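Type II secretion system protein H (Vibrio cholerae, PDB 4DQ9) forms part of the pseudopilus tip complex that recognises and binds proteins, toxins among them, for export from the periplasm by the type II secretion system. Local coordinates at residues A[35-40]-A[72-77]. Residues are numbered along the deposited sequence; the frame is centred on the assembly and turned at random.
With NA (sodium ion), chain C.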
loop_
_atom_site.group_PDB
_atom_site.type_symbol
_atom_site.label_atom_id
_atom_site.label_comp_id
_atom_site.label_asym_id
_atom_site.label_seq_id
_atom_site.Cartn_x
_atom_site.Cartn_y
_atom_site.Cartn_z
ATOM N N ILE A 35 3.532 7.224 9.276
ATOM C CA ILE A 35 4.197 8.155 10.112
ATOM C C ILE A 35 4.398 9.470 9.327
ATOM O O ILE A 35 4.934 9.458 8.219
ATOM C CB ILE A 35 5.588 7.546 10.432
ATOM C CG1 ILE A 35 5.483 6.117 11.001
ATOM C CG2 ILE A 35 6.368 8.507 11.403
ATOM C CD1 ILE A 35 6.834 5.323 11.069
ATOM N N ASP A 36 4.000 10.604 9.904
ATOM C CA ASP A 36 4.145 11.940 9.302
ATOM C C ASP A 36 5.055 12.731 10.232
ATOM O O ASP A 36 4.658 13.232 11.244
ATOM C CB ASP A 36 2.809 12.567 9.112
ATOM C CG ASP A 36 1.861 11.791 8.058
ATOM O OD1 ASP A 36 2.332 11.376 6.933
ATOM O OD2 ASP A 36 0.556 11.759 8.222
ATOM N N VAL A 37 6.336 12.755 9.907
ATOM C CA VAL A 37 7.343 13.326 10.813
ATOM C C VAL A 37 7.138 14.807 10.913
ATOM O O VAL A 37 7.390 15.380 11.927
ATOM C CB VAL A 37 8.784 12.965 10.359
ATOM C CG1 VAL A 37 9.064 11.502 10.495
ATOM C CG2 VAL A 37 9.237 13.408 8.925
ATOM N N ASP A 38 6.669 15.445 9.826
ATOM C CA ASP A 38 6.549 16.902 9.904
ATOM C C ASP A 38 5.430 17.400 10.788
ATOM O O ASP A 38 5.580 18.470 11.352
ATOM C CB ASP A 38 6.483 17.496 8.484
ATOM C CG ASP A 38 7.750 17.206 7.676
ATOM O OD1 ASP A 38 8.808 16.930 8.294
ATOM O OD2 ASP A 38 7.696 17.177 6.417
ATOM N N THR A 39 4.347 16.650 10.952
ATOM C CA THR A 39 3.211 16.998 11.767
ATOM C C THR A 39 3.200 16.156 13.084
ATOM O O THR A 39 2.323 16.386 13.906
ATOM C CB THR A 39 1.876 16.780 10.981
ATOM O OG1 THR A 39 1.876 15.401 10.542
ATOM C CG2 THR A 39 1.797 17.790 9.811
ATOM N N ARG A 40 4.148 15.256 13.244
ATOM C CA ARG A 40 4.322 14.425 14.428
ATOM C C ARG A 40 3.056 13.560 14.632
ATOM O O ARG A 40 2.601 13.403 15.757
ATOM C CB ARG A 40 4.633 15.293 15.653
ATOM C CG ARG A 40 5.842 16.270 15.395
ATOM C CD ARG A 40 6.082 17.384 16.389
ATOM N NE ARG A 40 4.934 18.301 16.534
ATOM C CZ ARG A 40 4.089 18.316 17.569
ATOM N NH1 ARG A 40 4.312 17.584 18.650
ATOM N NH2 ARG A 40 3.022 19.122 17.576
ATOM N N GLN A 72 9.224 15.363 19.535
ATOM C CA GLN A 72 9.538 15.107 18.113
ATOM C C GLN A 72 9.412 13.604 17.917
ATOM O O GLN A 72 9.603 12.810 18.871
ATOM C CB GLN A 72 10.952 15.484 17.734
ATOM C CG GLN A 72 11.342 16.971 17.969
ATOM C CD GLN A 72 10.792 17.835 16.947
ATOM O OE1 GLN A 72 9.705 17.580 16.429
ATOM N NE2 GLN A 72 11.523 18.887 16.593
ATOM N N LEU A 73 9.178 13.231 16.670
ATOM C CA LEU A 73 9.396 11.859 16.346
ATOM C C LEU A 73 10.241 11.703 15.044
ATOM O O LEU A 73 10.352 12.620 14.210
ATOM C CB LEU A 73 8.194 11.030 16.250
ATOM C CG LEU A 73 7.073 11.424 15.340
ATOM C CD1 LEU A 73 7.336 11.060 13.928
ATOM C CD2 LEU A 73 5.862 10.624 15.738
ATOM N N ASP A 74 10.795 10.523 14.906
ATOM C CA ASP A 74 11.595 10.162 13.737
ATOM C C ASP A 74 11.588 8.680 13.490
ATOM O O ASP A 74 11.147 7.923 14.380
ATOM C CB ASP A 74 13.010 10.678 13.928
ATOM C CG ASP A 74 13.737 10.954 12.615
ATOM O OD1 ASP A 74 13.263 10.599 11.475
ATOM O OD2 ASP A 74 14.818 11.666 12.689
ATOM N N PHE A 75 11.975 8.235 12.314
ATOM C CA PHE A 75 11.903 6.808 12.060
ATOM C C PHE A 75 13.002 6.425 11.011
ATOM O O PHE A 75 13.452 7.286 10.221
ATOM C CB PHE A 75 10.535 6.282 11.639
ATOM C CG PHE A 75 10.109 6.575 10.240
ATOM C CD1 PHE A 75 9.704 7.868 9.873
ATOM C CD2 PHE A 75 10.045 5.553 9.306
ATOM C CE1 PHE A 75 9.290 8.186 8.577
ATOM C CE2 PHE A 75 9.649 5.839 7.969
ATOM C CZ PHE A 75 9.292 7.188 7.603
ATOM N N GLU A 76 13.338 5.150 11.053
ATOM C CA GLU A 76 14.282 4.481 10.157
ATOM C C GLU A 76 13.536 3.261 9.643
ATOM O O GLU A 76 12.772 2.608 10.420
ATOM C CB GLU A 76 15.550 3.963 10.881
ATOM C CG GLU A 76 16.469 4.946 11.365
ATOM C CD GLU A 76 17.448 4.440 12.359
ATOM O OE1 GLU A 76 17.176 3.492 13.161
ATOM O OE2 GLU A 76 18.519 5.049 12.364
ATOM N N LEU A 77 13.680 2.964 8.351
ATOM C CA LEU A 77 13.280 1.665 7.786
ATOM C C LEU A 77 14.412 0.754 7.609
ATOM O O LEU A 77 15.368 1.101 6.936
ATOM C CB LEU A 77 12.656 1.874 6.383
ATOM C CG LEU A 77 11.443 2.807 6.468
ATOM C CD1 LEU A 77 10.867 3.195 5.082
ATOM C CD2 LEU A 77 10.313 2.217 7.249
HETATM NA NA NA C . 0.086 9.961 10.213
HETATM O O HOH W 1 8.893 14.861 14.199
#
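Two antiparallel sheets of the pseudopilin domain meet here: strand 31-36 of one, with the turn leading to strand 41-48, rests on strand 71-77, an outermost strand of the other. Ile35, buried and branched, fills the seam with both of its arms. Ile35 CD1 lies over one face of the Phe75 ring, offset toward the rim, a CH-pi contact 3.9 Å from the centroid, while Ile35 CG2 meets Leu73 CD1 at 3.7 Å. Val37, short and branched, reaches the ring edge from the turn, its CG1 in the ring plane and 3.7 Å from Phe75 CD1. Phe75 CB already points toward 35-40, and chi1 of 75° sets the ring against Ile35 and Val37; Leu73 CB does not, but chi1 of 55° brings its CD1 to Ile35 and Val37.

Polar groups are bridged rather than paired directly: one water donates to Val37 O and accepts from Leu73 N. Beside it, Arg40 CD passes Gln72 OE1 at 3.6 Å, and the long side chain, bent at chi3, carries NH1 to weak hydrogen bonds with Leu67 O and Leu71 O.

Further out, Leu42 touches both Ile35 and Leu73. Asp36 turns away from the seam; its anionic OD2 binds a sodium ion at 2.7 Å, which Thr43 OG1 also ligates. Asp36 O accepts a weak hydrogen bond from Arg40 N, within the turn. Asp74 OD1 accepts from the backbone N of Lys84 and, from above the carboxylate plane, from Phe75 N at 2.8 Å.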